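PDB 4GE1: biogenic amine-binding protein from Rhodnius prolixus, which binds biogenic amines such as tryptamine in the pocket of a lipocalin barrel and, as a salivary protein of a blood-feeding insect, probably sequesters host amines. Local coordinates for residues S111-D116 against Y134-Q139; S6-V11 against G158-K163; K92-I95 against R101-D104. One frame throughout, in Å; residues are numbered along the deposited sequence.

The N-terminal segment S6-V11 opens contact 2, which closes only at G158-K163, where helix 150-159 ends. The other two contacts nest inside this long loop and follow one another. Contact 3 comes first and closes the hairpin between strands 88-96 and 102-115. Contact 1 then joins the end of strand 102-115 to strand 130-140 across intervening strand 120-127. Contacts 1 and 2 touch: V11 N hydrogen-bonds Y112 O, V8 packs on S111, and K159 NZ makes a weak bond to I113 O. Contact 3 lies about 22 Å from contact 1, centre to centre, on the same antiparallel sheet. Contacts 1 and 2 tie the N-terminal segment and the end of helix 150-159 to the barrel; contact 3 joins two of its strands.

Contact 1: residues S111-D116 against Y134-Q139; sequences SYIDTD and YLYAVQ. With TSS (2-(1H-indol-3-yl)ethanamine), chain E.
Y112 and Q139 meet inside the barrel, beside the bound tryptamine. The two segments lie on strands that are not neighbours, since strand 120-127 runs between them. Side chains therefore make the contact, and the closest CA atoms, those of Y112 and A137, are 9.7 Å apart. With CG anti to the carbonyl carbon (chi1 -83°), the Y112 ring carries its hydroxyl to Q139, although the CB bond does not point that way. Q139 NE2 comes to the edge of the phenol ring, near its plane, and donates to Y112 OH at 3.3 Å. The bond is long but fairly straight (162° at the hydrogen). Y112 OH lies close to the amide plane, while ring and amide planes are 53° apart. NE2 also hydrogen-bonds S121 OG, its stronger partner. Q139 OE1 accepts the indole N-H, with NE1 of the ligand 3.2 Å from Q139 OE1. Next along the strand, I113 points CD1 at the edge of the Y136 ring, 4.4 Å from Y136 CD1. A classic beta bulge at I113 and D114, opposite V122, interrupts the pairing of strand 102-115 with strand 120-127. L135 adds an apolar wall to the pocket, with L135 CD2 3.6 Å from ligand CD1. D73 OD2 also hydrogen-bonds the tryptamine. The bonds from NE2 to S121 and Y112 are consistent with an amide held so that OE1 accepts from the indole N-H.

Contact 2: residues S6-V11 against G158-K163; sequences STVDTV and GKVGLK
A Schellman motif ends helix 150-159 where it meets the N-terminal segment of this lipocalin. V160 and K159, at this helix end, face V8 and D9 across the outside of the barrel. The C-prime position is taken by G161, whose phi is positive (72°). Its N bonds to G158 O at 3.0 Å, and L162 N bonds to L157 O. The turn brings V160 against the incoming segment, with the V8 and V160 CA atoms 7.4 Å apart. The apolar part of the contact is small. V160 CG1 approaches V8 CB to 4.4 Å, and both CB bonds point across the interface. Both valines also rest on I113 of strand 102-115 and on Y136 of strand 130-140. The pair thus belongs to a wider apolar patch on the outer face of the barrel. L162, after the turn, reaches the same Y136. The segment 6-11 is held to the barrel at its other end as well, where V11 makes backbone hydrogen bonds with Y112 and G87. The CB bond of T10 points away from the helix end; its side chain touches S111 and N86. The polar part is carried by K159, an exposed residue. Its chain leaves with CG anti to the carbonyl carbon and then bends at chi3 (42°), which carries the ammonium group over to the D9 backbone. The D9 carboxylate does not meet this ammonium: D9 OD2 is 5.4 Å from K159 NZ. Opposite charges at that distance may still attract weakly. K159 NZ instead gives a weak hydrogen bond to D9 O at 3.4 Å and another weak one to I113 O.

Contact 3: residues K92-I95 against R101-D104; sequences KNVI and RKID
I95 pairs with D104 as an antiparallel, hydrogen-bonded bridge where the hairpin of strands 88-96 and 102-115 opens from its turn. Both polar backbone atoms of I95 are satisfied across the contact. I95 N donates to D104 O at 2.7 Å, with 142° at the hydrogen. I95 O accepts twice, from I103 N at 2.7 Å and from D104 N at 3.3 Å. This shared acceptor is the mark of a classic beta bulge, with I103 and D104 together opposite the single residue I95. D104 O also receives a CA-H contact from V94 CA at 3.4 Å. V94 CG1, anti to the backbone N (chi1 -170°), reaches K102 CG at 3.9 Å; the two side chains cross at about a right angle. I95 CG2 packs on I103 CB at 4.3 Å.

The polar ends of N93 and R101 have partners beyond the segments. N93 OD1 accepts from R106, and N93 ND2 donates to S75 and to D73, which itself binds the ligand. R101 forms a salt bridge with D99. Strand 69-78 flanks strand 88-96 on its other edge, with V94 on F76, while Y195 near the C terminus packs against K92, V94 and K102.

Contact 1: residues S111-D116 against Y134-Q139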
ATOM      1  N   SER A 111       7.501  -3.370   4.273  1.00 36.73           N
ATOM      2  CA  SER A 111       7.918  -3.216   5.666  1.00 34.26           C
ATOM      3  C   SER A 111       7.038  -2.224   6.403  1.00 34.90           C
ATOM      4  O   SER A 111       7.119  -1.019   6.161  1.00 39.39           O
ATOM      5  CB  SER A 111       9.379  -2.746   5.747  1.00 41.96           C
ATOM      6  OG  SER A 111      10.191  -3.422   4.807  1.00 40.98           O
ATOM      7  N   TYR A 112       6.199  -2.721   7.302  1.00 31.88           N
ATOM      8  CA  TYR A 112       5.384  -1.834   8.121  1.00 41.74           C
ATOM      9  C   TYR A 112       6.179  -1.264   9.291  1.00 46.63           C
ATOM     10  O   TYR A 112       6.596  -1.980  10.206  1.00 48.38           O
ATOM     11  CB  TYR A 112       4.061  -2.488   8.552  1.00 40.55           C
ATOM     12  CG  TYR A 112       3.016  -2.381   7.465  1.00 38.12           C
ATOM     13  CD1 TYR A 112       2.812  -3.419   6.568  1.00 34.99           C
ATOM     14  CD2 TYR A 112       2.276  -1.215   7.297  1.00 36.09           C
ATOM     15  CE1 TYR A 112       1.872  -3.316   5.550  1.00 37.77           C
ATOM     16  CE2 TYR A 112       1.333  -1.098   6.278  1.00 34.63           C
ATOM     17  CZ  TYR A 112       1.135  -2.155   5.410  1.00 31.98           C
ATOM     18  OH  TYR A 112       0.215  -2.056   4.389  1.00 30.22           O
ATOM     19  N   ILE A 113       6.399   0.042   9.215  1.00 47.04           N
ATOM     20  CA  ILE A 113       7.130   0.796  10.213  1.00 47.93           C
ATOM     21  C   ILE A 113       6.326   0.937  11.503  1.00 51.60           C
ATOM     22  O   ILE A 113       6.887   0.865  12.604  1.00 43.85           O
ATOM     23  CB  ILE A 113       7.475   2.184   9.654  1.00 48.60           C
ATOM     24  CG1 ILE A 113       8.420   2.040   8.462  1.00 51.32           C
ATOM     25  CG2 ILE A 113       8.072   3.068  10.729  1.00 42.89           C
ATOM     26  CD1 ILE A 113       8.655   3.329   7.708  1.00 58.15           C
ATOM     27  N   ASP A 114       5.013   1.125  11.357  1.00 50.24           N
ATOM     28  CA  ASP A 114       4.109   1.284  12.495  1.00 52.21           C
ATOM     29  C   ASP A 114       2.637   1.202  12.067  1.00 53.95           C
ATOM     30  O   ASP A 114       2.303   1.449  10.904  1.00 51.53           O
ATOM     31  CB  ASP A 114       4.370   2.616  13.203  1.00 56.50           C
ATOM     32  CG  ASP A 114       3.655   2.723  14.540  1.00 72.79           C
ATOM     33  OD1 ASP A 114       3.414   1.676  15.181  1.00 77.49           O
ATOM     34  OD2 ASP A 114       3.340   3.857  14.959  1.00 77.45           O
ATOM     35  N   THR A 115       1.766   0.860  13.014  1.00 47.31           N
ATOM     36  CA  THR A 115       0.323   0.842  12.776  1.00 46.70           C
ATOM     37  C   THR A 115      -0.437   0.618  14.076  1.00 53.88           C
ATOM     38  O   THR A 115       0.052  -0.057  14.982  1.00 57.41           O
ATOM     39  CB  THR A 115      -0.084  -0.268  11.797  1.00 46.61           C
ATOM     40  OG1 THR A 115      -1.491  -0.184  11.535  1.00 42.42           O
ATOM     41  CG2 THR A 115       0.237  -1.639  12.385  1.00 48.03           C
ATOM     42  N   ASP A 116      -1.633   1.188  14.172  1.00 56.80           N
ATOM     43  CA  ASP A 116      -2.499   0.923  15.314  1.00 56.11           C
ATOM     44  C   ASP A 116      -3.679   0.071  14.861  1.00 55.68           C
ATOM     45  O   ASP A 116      -4.642  -0.128  15.605  1.00 60.93           O
ATOM     46  CB  ASP A 116      -2.973   2.226  15.964  1.00 60.85           C
ATOM     47  CG  ASP A 116      -3.946   2.996  15.092  1.00 70.21           C
ATOM     48  OD1 ASP A 116      -4.105   2.641  13.902  1.00 64.62           O
ATOM     49  OD2 ASP A 116      -4.546   3.969  15.599  1.00 78.03           O
ATOM     50  N   TYR A 134      11.011   3.359  -4.925  1.00 51.50           N
ATOM     51  CA  TYR A 134      10.685   3.029  -3.553  1.00 43.15           C
ATOM     52  C   TYR A 134       9.567   3.933  -3.091  1.00 38.78           C
ATOM     53  O   TYR A 134       9.424   5.068  -3.563  1.00 36.33           O
ATOM     54  CB  TYR A 134      11.899   3.136  -2.626  1.00 41.84           C
ATOM     55  CG  TYR A 134      12.407   4.545  -2.407  1.00 41.52           C
ATOM     56  CD1 TYR A 134      13.501   5.024  -3.117  1.00 43.58           C
ATOM     57  CD2 TYR A 134      11.805   5.393  -1.482  1.00 38.62           C
ATOM     58  CE1 TYR A 134      13.977   6.310  -2.923  1.00 45.04           C
ATOM     59  CE2 TYR A 134      12.282   6.691  -1.279  1.00 35.93           C
ATOM     60  CZ  TYR A 134      13.366   7.136  -2.002  1.00 38.84           C
ATOM     61  OH  TYR A 134      13.856   8.414  -1.804  1.00 39.63           O
ATOM     62  N   LEU A 135       8.775   3.424  -2.160  1.00 26.60           N
ATOM     63  CA  LEU A 135       7.637   4.166  -1.674  1.00 31.21           C
ATOM     64  C   LEU A 135       7.620   4.203  -0.158  1.00 36.84           C
ATOM     65  O   LEU A 135       7.741   3.166   0.507  1.00 30.90           O
ATOM     66  CB  LEU A 135       6.348   3.525  -2.192  1.00 32.58           C
ATOM     67  CG  LEU A 135       5.033   4.167  -1.761  1.00 31.55           C
ATOM     68  CD1 LEU A 135       4.809   5.437  -2.547  1.00 26.97           C
ATOM     69  CD2 LEU A 135       3.878   3.194  -1.981  1.00 35.88           C
ATOM     70  N   TYR A 136       7.489   5.408   0.383  1.00 27.04           N
ATOM     71  CA  TYR A 136       7.126   5.589   1.781  1.00 35.64           C
ATOM     72  C   TYR A 136       5.701   6.133   1.828  1.00 37.65           C
ATOM     73  O   TYR A 136       5.408   7.176   1.237  1.00 38.75           O
ATOM     74  CB  TYR A 136       8.073   6.575   2.465  1.00 37.39           C
ATOM     75  CG  TYR A 136       9.440   6.021   2.781  1.00 40.83           C
ATOM     76  CD1 TYR A 136       9.656   5.263   3.924  1.00 45.34           C
ATOM     77  CD2 TYR A 136      10.521   6.271   1.944  1.00 45.99           C
ATOM     78  CE1 TYR A 136      10.906   4.764   4.223  1.00 51.72           C
ATOM     79  CE2 TYR A 136      11.778   5.779   2.235  1.00 51.14           C
ATOM     80  CZ  TYR A 136      11.964   5.028   3.376  1.00 53.35           C
ATOM     81  OH  TYR A 136      13.211   4.535   3.664  1.00 48.23           O
ATOM     82  N   ALA A 137       4.809   5.434   2.521  1.00 34.76           N
ATOM     83  CA  ALA A 137       3.396   5.810   2.493  1.00 31.25           C
ATOM     84  C   ALA A 137       2.742   5.891   3.868  1.00 38.29           C
ATOM     85  O   ALA A 137       2.929   5.014   4.713  1.00 32.28           O
ATOM     86  CB  ALA A 137       2.603   4.846   1.591  1.00 27.61           C
ATOM     87  N   VAL A 138       1.970   6.956   4.072  1.00 36.58           N
ATOM     88  CA  VAL A 138       1.047   7.039   5.195  1.00 34.39           C
ATOM     89  C   VAL A 138      -0.346   6.575   4.752  1.00 39.26           C
ATOM     90  O   VAL A 138      -0.854   6.982   3.698  1.00 32.69           O
ATOM     91  CB  VAL A 138       0.990   8.455   5.787  1.00 39.97           C
ATOM     92  CG1 VAL A 138      -0.120   8.557   6.820  1.00 36.83           C
ATOM     93  CG2 VAL A 138       2.339   8.813   6.409  1.00 34.11           C
ATOM     94  N   GLN A 139      -0.945   5.704   5.555  1.00 33.95           N
ATOM     95  CA  GLN A 139      -2.207   5.061   5.201  1.00 32.20           C
ATOM     96  C   GLN A 139      -3.226   5.193   6.334  1.00 33.42           C
ATOM     97  O   GLN A 139      -2.877   5.147   7.513  1.00 37.82           O
ATOM     98  CB  GLN A 139      -1.961   3.593   4.822  1.00 32.16           C
ATOM     99  CG  GLN A 139      -0.854   3.441   3.765  1.00 30.32           C
ATOM    100  CD  GLN A 139      -0.566   1.998   3.384  1.00 31.08           C
ATOM    101  OE1 GLN A 139      -0.259   1.702   2.231  1.00 32.92           O
ATOM    102  NE2 GLN A 139      -0.646   1.097   4.352  1.00 35.41           N
TER
HETATM  103  N1  TSS E 201       0.033  -0.970  -4.770  1.00 34.81           N
HETATM  104  CA  TSS E 201       1.470  -0.926  -4.886  1.00 33.03           C
HETATM  105  CB  TSS E 201       2.211  -0.116  -3.868  1.00 28.36           C
HETATM  106  CG  TSS E 201       1.701  -0.128  -2.462  1.00 22.27           C
HETATM  107  CD1 TSS E 201       1.096   0.928  -1.794  1.00 26.25           C
HETATM  108  NE1 TSS E 201       0.790   0.540  -0.538  1.00 28.66           N
HETATM  109  CE2 TSS E 201       1.172  -0.774  -0.359  1.00 29.18           C
HETATM  110  CD2 TSS E 201       1.742  -1.209  -1.529  1.00 23.34           C
HETATM  111  CZ2 TSS E 201       1.064  -1.648   0.757  1.00 31.48           C
HETATM  112  CH2 TSS E 201       1.551  -2.950   0.671  1.00 29.68           C
HETATM  113  CZ3 TSS E 201       2.133  -3.391  -0.520  1.00 33.62           C
HETATM  114  CE3 TSS E 201       2.232  -2.532  -1.620  1.00 23.18           C

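Contact 2: residues S6-V11 against G158-K163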
ATOM      1  N   SER A   6      16.220  -0.181   0.673  1.00 57.59           N
ATOM      2  CA  SER A   6      16.604   0.100   2.049  1.00 62.47           C
ATOM      3  C   SER A   6      15.996  -0.944   2.977  1.00 60.60           C
ATOM      4  O   SER A   6      14.912  -1.465   2.712  1.00 55.88           O
ATOM      5  CB  SER A   6      16.137   1.498   2.464  1.00 64.27           C
ATOM      6  OG  SER A   6      16.773   2.505   1.698  1.00 70.62           O
ATOM      7  N   THR A   7      16.701  -1.263   4.056  1.00 73.27           N
ATOM      8  CA  THR A   7      16.129  -2.090   5.109  1.00 76.85           C
ATOM      9  C   THR A   7      15.649  -1.163   6.214  1.00 74.41           C
ATOM     10  O   THR A   7      16.382  -0.273   6.646  1.00 85.20           O
ATOM     11  CB  THR A   7      17.146  -3.098   5.678  1.00 84.58           C
ATOM     12  OG1 THR A   7      18.131  -2.407   6.456  1.00 90.18           O
ATOM     13  CG2 THR A   7      17.832  -3.854   4.552  1.00 88.32           C
ATOM     14  N   VAL A   8      14.411  -1.350   6.653  1.00 64.81           N
ATOM     15  CA  VAL A   8      13.858  -0.520   7.716  1.00 61.99           C
ATOM     16  C   VAL A   8      13.304  -1.394   8.835  1.00 63.95           C
ATOM     17  O   VAL A   8      12.807  -2.496   8.585  1.00 64.63           O
ATOM     18  CB  VAL A   8      12.744   0.435   7.198  1.00 67.12           C
ATOM     19  CG1 VAL A   8      13.168   1.112   5.900  1.00 69.61           C
ATOM     20  CG2 VAL A   8      11.445  -0.308   6.999  1.00 54.39           C
ATOM     21  N   ASP A   9      13.406  -0.904  10.068  1.00 62.64           N
ATOM     22  CA  ASP A   9      12.834  -1.593  11.218  1.00 64.76           C
ATOM     23  C   ASP A   9      11.314  -1.574  11.106  1.00 60.16           C
ATOM     24  O   ASP A   9      10.742  -0.601  10.614  1.00 66.56           O
ATOM     25  CB  ASP A   9      13.271  -0.935  12.526  1.00 76.51           C
ATOM     26  CG  ASP A   9      14.783  -0.922  12.698  1.00 88.11           C
ATOM     27  OD1 ASP A   9      15.479  -1.651  11.958  1.00 89.34           O
ATOM     28  OD2 ASP A   9      15.272  -0.184  13.579  1.00 90.14           O
ATOM     29  N   THR A  10      10.676  -2.647  11.572  1.00 57.48           N
ATOM     30  CA  THR A  10       9.248  -2.878  11.366  1.00 55.47           C
ATOM     31  C   THR A  10       8.533  -3.199  12.679  1.00 59.16           C
ATOM     32  O   THR A  10       9.176  -3.440  13.698  1.00 53.47           O
ATOM     33  CB  THR A  10       9.021  -4.071  10.426  1.00 49.10           C
ATOM     34  OG1 THR A  10       9.689  -5.221  10.962  1.00 53.18           O
ATOM     35  CG2 THR A  10       9.581  -3.785   9.051  1.00 44.29           C
ATOM     36  N   VAL A  11       7.202  -3.220  12.629  1.00 51.15           N
ATOM     37  CA  VAL A  11       6.372  -3.470  13.805  1.00 52.09           C
ATOM     38  C   VAL A  11       6.606  -4.863  14.370  1.00 60.70           C
ATOM     39  O   VAL A  11       6.578  -5.850  13.636  1.00 62.38           O
ATOM     40  CB  VAL A  11       4.865  -3.362  13.471  1.00 49.23           C
ATOM     41  CG1 VAL A  11       4.043  -3.369  14.744  1.00 53.32           C
ATOM     42  CG2 VAL A  11       4.578  -2.118  12.660  1.00 48.92           C
ATOM     43  N   GLY A 158       9.570   9.709  11.537  1.00 65.25           N
ATOM     44  CA  GLY A 158      10.827  10.130  12.129  1.00 70.37           C
ATOM     45  C   GLY A 158      11.878   9.040  12.040  1.00 71.89           C
ATOM     46  O   GLY A 158      13.020   9.290  11.653  1.00 75.97           O
ATOM     47  N   LYS A 159      11.487   7.821  12.394  1.00 71.01           N
ATOM     48  CA  LYS A 159      12.400   6.687  12.360  1.00 73.34           C
ATOM     49  C   LYS A 159      13.145   6.594  11.033  1.00 71.64           C
ATOM     50  O   LYS A 159      14.303   6.179  10.997  1.00 72.77           O
ATOM     51  CB  LYS A 159      11.644   5.382  12.594  1.00 72.64           C
ATOM     52  CG  LYS A 159      11.246   5.112  14.032  1.00 82.80           C
ATOM     53  CD  LYS A 159      10.421   3.834  14.102  1.00 89.18           C
ATOM     54  CE  LYS A 159      11.019   2.748  13.210  1.00 93.86           C
ATOM     55  NZ  LYS A 159      10.185   1.512  13.158  1.00 94.53           N
ATOM     56  N   VAL A 160      12.483   6.981   9.946  1.00 63.50           N
ATOM     57  CA  VAL A 160      13.043   6.767   8.614  1.00 56.90           C
ATOM     58  C   VAL A 160      13.484   8.059   7.937  1.00 57.10           C
ATOM     59  O   VAL A 160      13.574   8.132   6.711  1.00 59.06           O
ATOM     60  CB  VAL A 160      12.078   5.969   7.703  1.00 57.56           C
ATOM     61  CG1 VAL A 160      11.807   4.601   8.311  1.00 55.51           C
ATOM     62  CG2 VAL A 160      10.774   6.739   7.476  1.00 45.23           C
ATOM     63  N   GLY A 161      13.767   9.069   8.754  1.00 67.65           N
ATOM     64  CA  GLY A 161      14.335  10.318   8.279  1.00 68.51           C
ATOM     65  C   GLY A 161      13.367  11.180   7.497  1.00 72.01           C
ATOM     66  O   GLY A 161      13.778  11.955   6.632  1.00 74.27           O
ATOM     67  N   LEU A 162      12.078  11.056   7.800  1.00 67.16           N
ATOM     68  CA  LEU A 162      11.069  11.799   7.055  1.00 58.51           C
ATOM     69  C   LEU A 162      10.158  12.646   7.936  1.00 55.56           C
ATOM     70  O   LEU A 162      10.027  12.410   9.135  1.00 59.93           O
ATOM     71  CB  LEU A 162      10.235  10.855   6.185  1.00 60.85           C
ATOM     72  CG  LEU A 162      10.973  10.201   5.017  1.00 59.40           C
ATOM     73  CD1 LEU A 162      10.025   9.366   4.160  1.00 50.63           C
ATOM     74  CD2 LEU A 162      11.664  11.255   4.177  1.00 56.26           C
ATOM     75  N   LYS A 163       9.545  13.649   7.319  1.00 55.43           N
ATOM     76  CA  LYS A 163       8.544  14.469   7.983  1.00 63.39           C
ATOM     77  C   LYS A 163       7.315  14.550   7.092  1.00 63.24           C
ATOM     78  O   LYS A 163       7.433  14.601   5.865  1.00 63.01           O
ATOM     79  CB  LYS A 163       9.095  15.867   8.262  1.00 73.31           C
ATOM     80  CG  LYS A 163      10.213  15.879   9.300  1.00 78.51           C
ATOM     81  CD  LYS A 163      10.750  17.278   9.561  1.00 78.73           C
ATOM     82  CE  LYS A 163      11.751  17.712   8.499  1.00 77.80           C
ATOM     83  NZ  LYS A 163      12.534  18.906   8.954  1.00 71.31           N
TER

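Contact 3: residues K92-I95 against R101-D104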
ATOM      1  N   LYS A  92       4.115 -10.964  -4.374  1.00 35.10           N
ATOM      2  CA  LYS A  92       4.101 -10.830  -5.817  1.00 32.32           C
ATOM      3  C   LYS A  92       3.013  -9.801  -6.123  1.00 34.75           C
ATOM      4  O   LYS A  92       1.856  -9.955  -5.709  1.00 34.80           O
ATOM      5  CB  LYS A  92       3.784 -12.174  -6.478  1.00 43.58           C
ATOM      6  CG  LYS A  92       3.694 -12.132  -8.003  1.00 50.74           C
ATOM      7  CD  LYS A  92       4.914 -11.443  -8.602  1.00 61.62           C
ATOM      8  CE  LYS A  92       5.326 -12.076  -9.919  1.00 60.00           C
ATOM      9  NZ  LYS A  92       5.829 -13.460  -9.712  1.00 59.23           N
ATOM     10  N   ASN A  93       3.383  -8.728  -6.806  1.00 28.66           N
ATOM     11  CA  ASN A  93       2.397  -7.716  -7.157  1.00 28.04           C
ATOM     12  C   ASN A  93       2.195  -7.687  -8.661  1.00 37.09           C
ATOM     13  O   ASN A  93       3.154  -7.623  -9.434  1.00 38.21           O
ATOM     14  CB  ASN A  93       2.773  -6.342  -6.595  1.00 28.32           C
ATOM     15  CG  ASN A  93       1.759  -5.255  -6.965  1.00 33.75           C
ATOM     16  OD1 ASN A  93       1.874  -4.621  -8.007  1.00 36.41           O
ATOM     17  ND2 ASN A  93       0.772  -5.040  -6.107  1.00 26.76           N
ATOM     18  N   VAL A  94       0.933  -7.777  -9.062  1.00 35.73           N
ATOM     19  CA  VAL A  94       0.572  -7.870 -10.464  1.00 34.09           C
ATOM     20  C   VAL A  94      -0.223  -6.641 -10.882  1.00 31.78           C
ATOM     21  O   VAL A  94      -1.253  -6.320 -10.283  1.00 33.05           O
ATOM     22  CB  VAL A  94      -0.265  -9.138 -10.724  1.00 37.26           C
ATOM     23  CG1 VAL A  94      -0.436  -9.373 -12.220  1.00 38.06           C
ATOM     24  CG2 VAL A  94       0.393 -10.343 -10.069  1.00 36.41           C
ATOM     25  N   ILE A  95       0.274  -5.938 -11.894  1.00 30.78           N
ATOM     26  CA  ILE A  95      -0.445  -4.804 -12.457  1.00 27.16           C
ATOM     27  C   ILE A  95      -1.462  -5.390 -13.422  1.00 29.18           C
ATOM     28  O   ILE A  95      -1.093  -6.148 -14.320  1.00 30.72           O
ATOM     29  CB  ILE A  95       0.499  -3.862 -13.231  1.00 32.15           C
ATOM     30  CG1 ILE A  95       1.724  -3.498 -12.387  1.00 44.11           C
ATOM     31  CG2 ILE A  95      -0.236  -2.621 -13.710  1.00 33.39           C
ATOM     32  CD1 ILE A  95       1.393  -2.806 -11.091  1.00 46.98           C
ATOM     33  N   ARG A 101      -6.942  -9.025 -16.197  1.00 35.19           N
ATOM     34  CA  ARG A 101      -5.894  -9.421 -17.137  1.00 44.69           C
ATOM     35  C   ARG A 101      -4.529  -8.841 -16.732  1.00 39.04           C
ATOM     36  O   ARG A 101      -4.406  -7.656 -16.437  1.00 35.62           O
ATOM     37  CB  ARG A 101      -6.244  -8.973 -18.558  1.00 54.41           C
ATOM     38  CG  ARG A 101      -6.849 -10.053 -19.445  1.00 67.80           C
ATOM     39  CD  ARG A 101      -7.415  -9.434 -20.712  1.00 76.22           C
ATOM     40  NE  ARG A 101      -8.346  -8.351 -20.393  1.00 80.43           N
ATOM     41  CZ  ARG A 101      -8.394  -7.186 -21.034  1.00 83.56           C
ATOM     42  NH1 ARG A 101      -7.568  -6.944 -22.046  1.00 80.69           N
ATOM     43  NH2 ARG A 101      -9.272  -6.262 -20.665  1.00 85.21           N
ATOM     44  N   LYS A 102      -3.505  -9.682 -16.720  1.00 36.12           N
ATOM     45  CA  LYS A 102      -2.175  -9.243 -16.310  1.00 43.01           C
ATOM     46  C   LYS A 102      -1.523  -8.314 -17.342  1.00 44.08           C
ATOM     47  O   LYS A 102      -1.432  -8.646 -18.526  1.00 43.93           O
ATOM     48  CB  LYS A 102      -1.271 -10.449 -16.035  1.00 47.26           C
ATOM     49  CG  LYS A 102       0.216 -10.116 -15.945  1.00 41.26           C
ATOM     50  CD  LYS A 102       0.981 -10.787 -17.069  1.00 46.95           C
ATOM     51  CE  LYS A 102       2.403 -10.243 -17.198  1.00 51.02           C
ATOM     52  NZ  LYS A 102       3.006 -10.608 -18.515  1.00 47.94           N
ATOM     53  N   ILE A 103      -1.088  -7.146 -16.878  1.00 37.95           N
ATOM     54  CA  ILE A 103      -0.264  -6.245 -17.675  1.00 41.31           C
ATOM     55  C   ILE A 103       1.227  -6.497 -17.406  1.00 39.75           C
ATOM     56  O   ILE A 103       2.026  -6.625 -18.340  1.00 45.65           O
ATOM     57  CB  ILE A 103      -0.596  -4.773 -17.362  1.00 42.66           C
ATOM     58  CG1 ILE A 103      -1.995  -4.422 -17.876  1.00 47.32           C
ATOM     59  CG2 ILE A 103       0.438  -3.842 -17.979  1.00 41.64           C
ATOM     60  CD1 ILE A 103      -2.397  -2.985 -17.631  1.00 48.25           C
ATOM     61  N   ASP A 104       1.587  -6.574 -16.122  1.00 34.44           N
ATOM     62  CA  ASP A 104       2.972  -6.774 -15.687  1.00 38.22           C
ATOM     63  C   ASP A 104       2.968  -7.284 -14.248  1.00 42.41           C
ATOM     64  O   ASP A 104       1.932  -7.222 -13.563  1.00 35.16           O
ATOM     65  CB  ASP A 104       3.752  -5.455 -15.763  1.00 52.18           C
ATOM     66  CG  ASP A 104       5.267  -5.652 -15.698  1.00 71.71           C
ATOM     67  OD1 ASP A 104       5.731  -6.785 -15.443  1.00 72.01           O
ATOM     68  OD2 ASP A 104       5.999  -4.659 -15.902  1.00 76.91           O
TER